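PDB 4INN: HP1028 from Helicobacter pylori, which belongs to the lipocalin family and probably binds and carries a small hydrophobic or amphipathic ligand within its beta-barrel. Local coordinates for residues E35-F45 and K148-S156; Y47-F55 and Y65-S73. The protein carries 1 engineered substitution. All blocks are in the same frame, centred on the assembly; numbering follows the deposited sequence.

Contact 1 (E35-F45 and K148-S156)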
loop_
_atom_site.group_PDB
_atom_site.type_symbol
_atom_site.label_atom_id
_atom_site.label_comp_id
_atom_site.label_asym_id
_atom_site.label_seq_id
_atom_site.Cartn_x
_atom_site.Cartn_y
_atom_site.Cartn_z
ATOM N N GLU A 35 6.726 -13.118 5.269
ATOM C CA GLU A 35 5.432 -12.634 5.635
ATOM C C GLU A 35 5.179 -11.319 4.903
ATOM O O GLU A 35 6.087 -10.733 4.319
ATOM C CB GLU A 35 5.325 -12.476 7.154
ATOM C CG GLU A 35 6.501 -11.752 7.817
ATOM C CD GLU A 35 6.082 -10.928 9.044
ATOM O OE1 GLU A 35 5.228 -11.400 9.842
ATOM O OE2 GLU A 35 6.597 -9.789 9.195
ATOM N N LEU A 36 3.921 -10.891 4.896
ATOM C CA LEU A 36 3.547 -9.692 4.175
ATOM C C LEU A 36 3.907 -8.453 5.006
ATOM O O LEU A 36 4.461 -7.507 4.464
ATOM C CB LEU A 36 2.072 -9.760 3.737
ATOM C CG LEU A 36 1.481 -8.582 2.963
ATOM C CD1 LEU A 36 2.216 -8.464 1.653
ATOM C CD2 LEU A 36 -0.016 -8.711 2.711
ATOM N N PRO A 37 3.640 -8.455 6.322
ATOM C CA PRO A 37 4.008 -7.208 7.005
ATOM C C PRO A 37 5.476 -6.838 6.813
ATOM O O PRO A 37 6.361 -7.677 6.923
ATOM C CB PRO A 37 3.685 -7.490 8.490
ATOM C CG PRO A 37 2.567 -8.482 8.445
ATOM C CD PRO A 37 2.827 -9.334 7.203
ATOM N N GLY A 38 5.707 -5.570 6.535
ATOM C CA GLY A 38 6.976 -5.102 6.079
ATOM C C GLY A 38 6.834 -3.799 5.311
ATOM O O GLY A 38 5.760 -3.278 5.124
ATOM N N ILE A 39 7.964 -3.265 4.902
ATOM C CA ILE A 39 8.016 -2.080 4.121
ATOM C C ILE A 39 8.495 -2.447 2.693
ATOM O O ILE A 39 9.390 -3.307 2.493
ATOM C CB ILE A 39 8.887 -1.074 4.832
ATOM C CG1 ILE A 39 8.150 -0.621 6.085
ATOM C CG2 ILE A 39 9.119 0.122 3.946
ATOM C CD1 ILE A 39 8.940 0.261 7.038
ATOM N N TYR A 40 7.849 -1.843 1.707
ATOM C CA TYR A 40 8.140 -2.143 0.327
ATOM C C TYR A 40 8.288 -0.852 -0.426
ATOM O O TYR A 40 7.885 0.213 0.033
ATOM C CB TYR A 40 7.011 -2.971 -0.312
ATOM C CG TYR A 40 6.751 -4.274 0.363
ATOM C CD1 TYR A 40 7.274 -5.459 -0.133
ATOM C CD2 TYR A 40 6.029 -4.317 1.528
ATOM C CE1 TYR A 40 7.062 -6.662 0.541
ATOM C CE2 TYR A 40 5.812 -5.506 2.203
ATOM C CZ TYR A 40 6.312 -6.671 1.704
ATOM O OH TYR A 40 6.058 -7.814 2.392
ATOM N N GLN A 41 8.891 -0.944 -1.584
ATOM C CA GLN A 41 9.039 0.230 -2.444
ATOM C C GLN A 41 8.239 -0.038 -3.691
ATOM O O GLN A 41 8.510 -0.998 -4.395
ATOM C CB GLN A 41 10.518 0.478 -2.798
ATOM C CG GLN A 41 10.694 1.706 -3.688
ATOM C CD GLN A 41 12.110 1.899 -4.214
ATOM O OE1 GLN A 41 13.078 1.371 -3.669
ATOM N NE2 GLN A 41 12.229 2.719 -5.268
ATOM N N THR A 42 7.264 0.808 -3.962
ATOM C CA THR A 42 6.393 0.611 -5.110
ATOM C C THR A 42 7.096 0.943 -6.423
ATOM O O THR A 42 8.222 1.448 -6.450
ATOM C CB THR A 42 5.142 1.485 -5.019
ATOM O OG1 THR A 42 5.522 2.846 -5.236
ATOM C CG2 THR A 42 4.443 1.327 -3.660
ATOM N N GLN A 43 6.420 0.649 -7.518
ATOM C CA GLN A 43 6.980 0.784 -8.839
ATOM C C GLN A 43 6.410 2.031 -9.424
ATOM O O GLN A 43 5.214 2.224 -9.429
ATOM C CB GLN A 43 6.583 -0.420 -9.706
ATOM C CG GLN A 43 7.404 -0.560 -10.973
ATOM C CD GLN A 43 6.983 -1.734 -11.851
ATOM O OE1 GLN A 43 6.832 -2.854 -11.401
ATOM N NE2 GLN A 43 6.814 -1.469 -13.121
ATOM N N GLU A 44 7.284 2.894 -9.895
ATOM C CA GLU A 44 6.909 4.035 -10.705
ATOM C C GLU A 44 6.031 3.590 -11.886
ATOM O O GLU A 44 6.353 2.610 -12.556
ATOM C CB GLU A 44 8.192 4.642 -11.232
ATOM C CG GLU A 44 8.026 5.866 -12.102
ATOM C CD GLU A 44 9.372 6.491 -12.394
ATOM O OE1 GLU A 44 10.277 5.761 -12.889
ATOM O OE2 GLU A 44 9.515 7.706 -12.101
ATOM N N PHE A 45 4.930 4.310 -12.113
ATOM C CA PHE A 45 4.052 4.087 -13.255
ATOM C C PHE A 45 3.312 5.363 -13.572
ATOM O O PHE A 45 2.565 5.855 -12.729
ATOM C CB PHE A 45 3.028 3.003 -12.954
ATOM C CG PHE A 45 2.070 2.741 -14.090
ATOM C CD1 PHE A 45 2.532 2.247 -15.298
ATOM C CD2 PHE A 45 0.709 2.977 -13.936
ATOM C CE1 PHE A 45 1.664 2.007 -16.342
ATOM C CE2 PHE A 45 -0.172 2.740 -14.970
ATOM C CZ PHE A 45 0.303 2.252 -16.182
ATOM N N LYS A 148 -3.470 -4.751 -13.948
ATOM C CA LYS A 148 -2.036 -4.751 -14.249
ATOM C C LYS A 148 -1.237 -5.221 -13.051
ATOM O O LYS A 148 -1.661 -5.067 -11.925
ATOM C CB LYS A 148 -1.595 -3.336 -14.633
ATOM C CG LYS A 148 -0.196 -3.276 -15.238
ATOM C CD LYS A 148 -0.006 -2.029 -16.110
ATOM C CE LYS A 148 1.285 -2.085 -16.925
ATOM N NZ LYS A 148 2.477 -2.201 -16.036
ATOM N N THR A 149 -0.062 -5.770 -13.291
ATOM C CA THR A 149 0.743 -6.340 -12.196
ATOM C C THR A 149 2.038 -5.567 -12.121
ATOM O O THR A 149 2.654 -5.283 -13.134
ATOM C CB THR A 149 0.986 -7.880 -12.367
ATOM O OG1 THR A 149 -0.257 -8.579 -12.214
ATOM C CG2 THR A 149 1.959 -8.422 -11.326
ATOM N N PHE A 150 2.417 -5.181 -10.905
ATOM C CA PHE A 150 3.623 -4.389 -10.671
ATOM C C PHE A 150 4.522 -5.137 -9.716
ATOM O O PHE A 150 4.066 -6.023 -8.972
ATOM C CB PHE A 150 3.219 -3.080 -10.024
ATOM C CG PHE A 150 2.319 -2.199 -10.883
ATOM C CD1 PHE A 150 2.857 -1.323 -11.780
ATOM C CD2 PHE A 150 0.933 -2.219 -10.720
ATOM C CE1 PHE A 150 2.049 -0.497 -12.527
ATOM C CE2 PHE A 150 0.115 -1.419 -11.470
ATOM C CZ PHE A 150 0.670 -0.551 -12.387
ATOM N N THR A 151 5.794 -4.801 -9.666
ATOM C CA THR A 151 6.587 -5.421 -8.619
ATOM C C THR A 151 7.127 -4.440 -7.566
ATOM O O THR A 151 7.772 -3.458 -7.872
ATOM C CB THR A 151 7.566 -6.515 -9.124
ATOM O OG1 THR A 151 8.843 -6.354 -8.506
ATOM C CG2 THR A 151 7.691 -6.517 -10.595
ATOM N N TRP A 152 6.806 -4.743 -6.313
ATOM C CA TRP A 152 7.121 -3.917 -5.153
ATOM C C TRP A 152 8.241 -4.612 -4.372
ATOM O O TRP A 152 8.032 -5.732 -3.903
ATOM C CB TRP A 152 5.881 -3.814 -4.262
ATOM C CG TRP A 152 4.798 -2.964 -4.828
ATOM C CD1 TRP A 152 4.644 -2.602 -6.116
ATOM C CD2 TRP A 152 3.709 -2.383 -4.118
ATOM N NE1 TRP A 152 3.551 -1.804 -6.267
ATOM C CE2 TRP A 152 2.946 -1.657 -5.053
ATOM C CE3 TRP A 152 3.318 -2.381 -2.772
ATOM C CZ2 TRP A 152 1.805 -0.936 -4.705
ATOM C CZ3 TRP A 152 2.178 -1.665 -2.413
ATOM C CH2 TRP A 152 1.433 -0.944 -3.384
ATOM N N LYS A 153 9.413 -3.975 -4.272
ATOM C CA LYS A 153 10.550 -4.589 -3.621
ATOM C C LYS A 153 10.397 -4.523 -2.123
ATOM O O LYS A 153 10.080 -3.477 -1.579
ATOM C CB LYS A 153 11.871 -3.877 -3.959
ATOM C CG LYS A 153 12.630 -4.423 -5.162
ATOM C CD LYS A 153 12.616 -3.436 -6.334
ATOM C CE LYS A 153 13.678 -2.343 -6.177
ATOM N NZ LYS A 153 13.155 -0.929 -6.168
ATOM N N ARG A 154 10.688 -5.631 -1.449
ATOM C CA ARG A 154 10.783 -5.625 -0.015
ATOM C C ARG A 154 12.077 -4.988 0.450
ATOM O O ARG A 154 13.133 -5.280 -0.081
ATOM C CB ARG A 154 10.707 -7.032 0.540
ATOM C CG ARG A 154 10.259 -6.967 1.978
ATOM C CD ARG A 154 10.497 -8.249 2.679
ATOM N NE ARG A 154 10.320 -8.062 4.108
ATOM C CZ ARG A 154 9.176 -8.176 4.753
ATOM N NH1 ARG A 154 8.050 -8.453 4.104
ATOM N NH2 ARG A 154 9.160 -7.993 6.055
ATOM N N LEU A 155 12.002 -4.127 1.453
ATOM C CA LEU A 155 13.194 -3.574 2.067
ATOM C C LEU A 155 13.613 -4.392 3.275
ATOM O O LEU A 155 12.784 -4.895 4.032
ATOM C CB LEU A 155 12.935 -2.160 2.526
ATOM C CG LEU A 155 13.200 -1.059 1.520
ATOM C CD1 LEU A 155 12.651 -1.346 0.162
ATOM C CD2 LEU A 155 12.633 0.228 2.105
ATOM N N SER A 156 14.908 -4.546 3.429
ATOM C CA SER A 156 15.481 -5.157 4.608
ATOM C C SER A 156 15.490 -4.111 5.734
ATOM O O SER A 156 15.354 -2.914 5.473
ATOM C CB SER A 156 16.912 -5.595 4.299
ATOM O OG SER A 156 17.717 -4.443 4.085
HETATM O O HOH W 1 10.305 -4.854 5.389
HETATM O O HOH W 2 9.925 -0.990 -7.111
HETATM O O HOH W 3 3.328 0.527 -8.289
#

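Contact 2 (Y47-F55 and Y65-S73)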
loop_
_atom_site.group_PDB
_atom_site.type_symbol
_atom_site.label_atom_id
_atom_site.label_comp_id
_atom_site.label_asym_id
_atom_site.label_seq_id
_atom_site.Cartn_x
_atom_site.Cartn_y
_atom_site.Cartn_z
ATOM N N TYR A 47 2.305 9.084 -13.887
ATOM C CA TYR A 47 2.462 10.204 -12.956
ATOM C C TYR A 47 2.449 9.735 -11.496
ATOM O O TYR A 47 2.506 10.563 -10.578
ATOM C CB TYR A 47 1.374 11.290 -13.190
ATOM C CG TYR A 47 0.015 10.694 -13.440
ATOM C CD1 TYR A 47 -0.784 10.279 -12.378
ATOM C CD2 TYR A 47 -0.448 10.493 -14.737
ATOM C CE1 TYR A 47 -2.009 9.689 -12.602
ATOM C CE2 TYR A 47 -1.671 9.898 -14.967
ATOM C CZ TYR A 47 -2.441 9.494 -13.892
ATOM O OH TYR A 47 -3.653 8.908 -14.108
HETATM N N MSE A 48 2.411 8.419 -11.280
HETATM C CA MSE A 48 2.413 7.852 -9.929
HETATM C C MSE A 48 3.821 7.472 -9.604
HETATM O O MSE A 48 4.374 6.525 -10.165
HETATM C CB MSE A 48 1.457 6.668 -9.823
HETATM C CG MSE A 48 0.086 7.013 -10.435
HETATM SE SE MSE A 48 -1.027 5.420 -10.791
HETATM C CE MSE A 48 -0.626 4.681 -8.999
ATOM N N LYS A 49 4.409 8.211 -8.680
ATOM C CA LYS A 49 5.805 8.015 -8.259
ATOM C C LYS A 49 6.016 6.840 -7.344
ATOM O O LYS A 49 5.197 6.519 -6.506
ATOM C CB LYS A 49 6.309 9.245 -7.494
ATOM C CG LYS A 49 6.414 10.515 -8.328
ATOM C CD LYS A 49 7.263 11.571 -7.627
ATOM C CE LYS A 49 6.489 12.293 -6.527
ATOM N NZ LYS A 49 7.352 13.322 -5.857
ATOM N N SER A 50 7.167 6.230 -7.496
ATOM C CA SER A 50 7.681 5.283 -6.523
ATOM C C SER A 50 7.478 5.836 -5.103
ATOM O O SER A 50 7.779 7.004 -4.824
ATOM C CB SER A 50 9.169 5.032 -6.785
ATOM O OG SER A 50 9.576 3.831 -6.154
ATOM N N SER A 51 6.925 5.016 -4.221
ATOM C CA SER A 51 6.745 5.421 -2.825
ATOM C C SER A 51 7.043 4.265 -1.922
ATOM O O SER A 51 7.117 3.127 -2.368
ATOM C CB SER A 51 5.347 6.011 -2.567
ATOM O OG SER A 51 4.340 5.018 -2.616
ATOM N N PHE A 52 7.323 4.578 -0.662
ATOM C CA PHE A 52 7.578 3.556 0.343
ATOM C C PHE A 52 6.263 3.398 1.090
ATOM O O PHE A 52 5.637 4.405 1.502
ATOM C CB PHE A 52 8.690 3.956 1.309
ATOM C CG PHE A 52 10.057 4.171 0.661
ATOM C CD1 PHE A 52 10.783 3.086 0.120
ATOM C CD2 PHE A 52 10.654 5.444 0.662
ATOM C CE1 PHE A 52 12.044 3.290 -0.432
ATOM C CE2 PHE A 52 11.923 5.646 0.126
ATOM C CZ PHE A 52 12.616 4.577 -0.423
ATOM N N VAL A 53 5.844 2.143 1.232
ATOM C CA VAL A 53 4.620 1.792 1.919
ATOM C C VAL A 53 4.816 0.677 2.916
ATOM O O VAL A 53 5.646 -0.175 2.692
ATOM C CB VAL A 53 3.564 1.289 0.941
ATOM C CG1 VAL A 53 3.258 2.371 -0.085
ATOM C CG2 VAL A 53 4.018 0.009 0.266
ATOM N N GLU A 54 4.030 0.691 3.996
ATOM C CA GLU A 54 4.041 -0.369 4.992
ATOM C C GLU A 54 2.777 -1.201 5.040
ATOM O O GLU A 54 1.701 -0.664 5.211
ATOM C CB GLU A 54 4.270 0.197 6.393
ATOM C CG GLU A 54 4.261 -0.881 7.483
ATOM C CD GLU A 54 4.894 -0.441 8.787
ATOM O OE1 GLU A 54 5.211 0.769 8.936
ATOM O OE2 GLU A 54 5.082 -1.305 9.679
ATOM N N PHE A 55 2.926 -2.518 4.949
ATOM C CA PHE A 55 1.807 -3.449 5.124
ATOM C C PHE A 55 1.759 -3.880 6.600
ATOM O O PHE A 55 2.809 -4.080 7.207
ATOM C CB PHE A 55 1.959 -4.689 4.227
ATOM C CG PHE A 55 1.578 -4.480 2.794
ATOM C CD1 PHE A 55 0.393 -4.988 2.295
ATOM C CD2 PHE A 55 2.436 -3.851 1.916
ATOM C CE1 PHE A 55 0.033 -4.841 0.964
ATOM C CE2 PHE A 55 2.091 -3.683 0.586
ATOM C CZ PHE A 55 0.885 -4.191 0.105
ATOM N N TYR A 65 -0.406 1.497 4.434
ATOM C CA TYR A 65 -0.433 2.972 4.424
ATOM C C TYR A 65 0.869 3.490 3.805
ATOM O O TYR A 65 1.825 2.740 3.672
ATOM C CB TYR A 65 -0.630 3.538 5.840
ATOM C CG TYR A 65 0.593 3.393 6.730
ATOM C CD1 TYR A 65 1.591 4.351 6.722
ATOM C CD2 TYR A 65 0.744 2.306 7.566
ATOM C CE1 TYR A 65 2.706 4.232 7.521
ATOM C CE2 TYR A 65 1.880 2.174 8.367
ATOM C CZ TYR A 65 2.863 3.131 8.325
ATOM O OH TYR A 65 3.986 2.994 9.095
ATOM N N GLY A 66 0.905 4.752 3.391
ATOM C CA GLY A 66 2.081 5.298 2.700
ATOM C C GLY A 66 2.990 6.016 3.682
ATOM O O GLY A 66 2.518 6.676 4.581
ATOM N N ILE A 67 4.295 5.883 3.517
ATOM C CA ILE A 67 5.234 6.504 4.424
ATOM C C ILE A 67 5.747 7.804 3.805
ATOM O O ILE A 67 5.542 8.875 4.351
ATOM C CB ILE A 67 6.379 5.521 4.747
ATOM C CG1 ILE A 67 5.850 4.410 5.652
ATOM C CG2 ILE A 67 7.575 6.238 5.376
ATOM C CD1 ILE A 67 6.815 3.272 5.792
ATOM N N SER A 68 6.396 7.691 2.651
ATOM C CA SER A 68 6.872 8.848 1.883
ATOM C C SER A 68 7.200 8.412 0.462
ATOM O O SER A 68 7.289 7.217 0.165
ATOM C CB SER A 68 8.116 9.480 2.517
ATOM O OG SER A 68 9.160 8.512 2.672
ATOM N N ASP A 69 7.387 9.391 -0.406
ATOM C CA ASP A 69 7.850 9.153 -1.747
ATOM C C ASP A 69 9.331 8.954 -1.699
ATOM O O ASP A 69 10.020 9.480 -0.843
ATOM C CB ASP A 69 7.528 10.342 -2.664
ATOM C CG ASP A 69 6.016 10.525 -2.901
ATOM O OD1 ASP A 69 5.610 11.674 -3.204
ATOM O OD2 ASP A 69 5.235 9.544 -2.774
ATOM N N VAL A 70 9.817 8.199 -2.663
ATOM C CA VAL A 70 11.222 7.871 -2.750
ATOM C C VAL A 70 12.108 9.101 -2.788
ATOM O O VAL A 70 13.191 9.100 -2.218
ATOM C CB VAL A 70 11.481 7.033 -4.004
ATOM C CG1 VAL A 70 12.959 6.883 -4.265
ATOM C CG2 VAL A 70 10.852 5.668 -3.825
ATOM N N ASP A 71 11.639 10.143 -3.463
ATOM C CA ASP A 71 12.430 11.358 -3.653
ATOM C C ASP A 71 12.338 12.331 -2.473
ATOM O O ASP A 71 12.693 13.490 -2.612
ATOM C CB ASP A 71 12.024 12.041 -4.971
ATOM C CG ASP A 71 10.574 12.534 -4.970
ATOM O OD1 ASP A 71 10.063 12.966 -3.909
ATOM O OD2 ASP A 71 9.949 12.519 -6.054
ATOM N N GLY A 72 11.845 11.862 -1.326
ATOM C CA GLY A 72 11.776 12.664 -0.109
ATOM C C GLY A 72 10.703 13.747 -0.051
ATOM O O GLY A 72 10.564 14.419 0.972
ATOM N N SER A 73 9.923 13.921 -1.116
ATOM C CA SER A 73 9.037 15.079 -1.201
ATOM C C SER A 73 7.970 15.086 -0.106
ATOM O O SER A 73 7.727 14.077 0.566
ATOM C CB SER A 73 8.412 15.216 -2.587
ATOM O OG SER A 73 7.770 14.034 -3.000
#

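Contact 1 (E35-F45 and K148-S156)
Thr42 sets a methyl bump on the indole of Trp152 just past strand 38-41, which meets strand 147-154 antiparallel and so closes the eight-stranded lipocalin barrel. Thr42 CG2 stands 3.5 Å from the centroid of the Trp152 six-membered ring and only 9° off its normal, a CH-pi contact over the middle of the face. Phe136 stacks on the same indole, while Trp152 NE1 and Gln43 O share a water. Further along, the strands part and Gln43 spans the gap: its extended chain crosses the Phe150 side chain and brings Gln43 OE1 to Thr151 N at 2.8 Å, a nearly straight bond. Beyond it the edge of Phe150 points into the face of Phe45 in a T-shaped pair, centroids 5.2 Å apart and planes at 64°. Phe150 also lines the pocket holding a polyethylene glycol fragment, probably from the crystallisation liquor.

At the other end Tyr40 and Arg154 form an antiparallel non-hydrogen-bonded pair. The aliphatic part of Arg154 runs past the phenol, with Arg154 CG 3.5 Å from Tyr40 CE1. Arg154 chi1 of -158° sets CG opposite the backbone N, and the chain stays extended to NE, which carries the guanidinium to the turn before strand 38-41. There Arg154 NH2 donates to a lone pair of Pro37 O in the guanidinium plane, at 2.9 Å, while Tyr40 OH bonds to Leu36 O at 2.6 Å.

Contact 2 (Y47-F55 and Y65-S73)
With chi1 at -66°, CG of Lys49 lies anti to its carbonyl carbon, and a bend at chi3 (-78°) turns the amine toward Asp71 and Ser73 at the open end of a lipocalin-barrel hairpin, before strand 51-58 and after strand 61-69. Lys49 NZ forms a salt bridge with Asp71 OD2 at 2.7 Å, on the syn lone pair, and donates to Ser73 OG at 3.0 Å. Asp69 OD1 joins the charge network from farther off, and its OD2 pairs with Lys92. Asp71 is itself held, since OD1 accepts from both Ser73 N, in an Asx turn, and Ser73 OG.

In the ladder, Ile67 and Ser68 both face Phe52, a classic beta bulge. Phe52 O accepts from Ile67 N and Phe52 N donates to Ser68 O, each at 2.8 Å. Val70 places CG2 over one face of the Phe52 ring, 4.2 Å from its centroid, with the side chains crossing at about a right angle. At the far end Glu54 and Tyr65 lie side by side; Arg167 takes Glu54 OE2 in a salt bridge and Phe168 N bonds to Tyr65 OH, which lies 2.5 Å from Glu54 OE1.

In the fold
Contacts 1 and 2 sit on two seams of one barrel, their centres about 10 Å apart, separated by the seam of strands 38-41 and 51-58. Contact 1 joins residues distant in sequence and closes the barrel; contact 2 pairs the strands of a local hairpin. Both are partly buried, but 7 of 14 touching residues are buried in contact 2 against 5 of 17 in contact 1. Contact 1 has an aromatic pair, an indole-methyl contact and an arginine reaching a backbone carbonyl; contact 2 sets a salt-bridge network, at the type I turn Asp69-Gly72 ending strand 61-69, beside the Phe52 packing. They meet directly: Thr42 O lies 2.8 Å from Ser50 OG, a probable hydrogen bond, and Trp152 CZ3 packs 3.6 Å from Phe55 CE2.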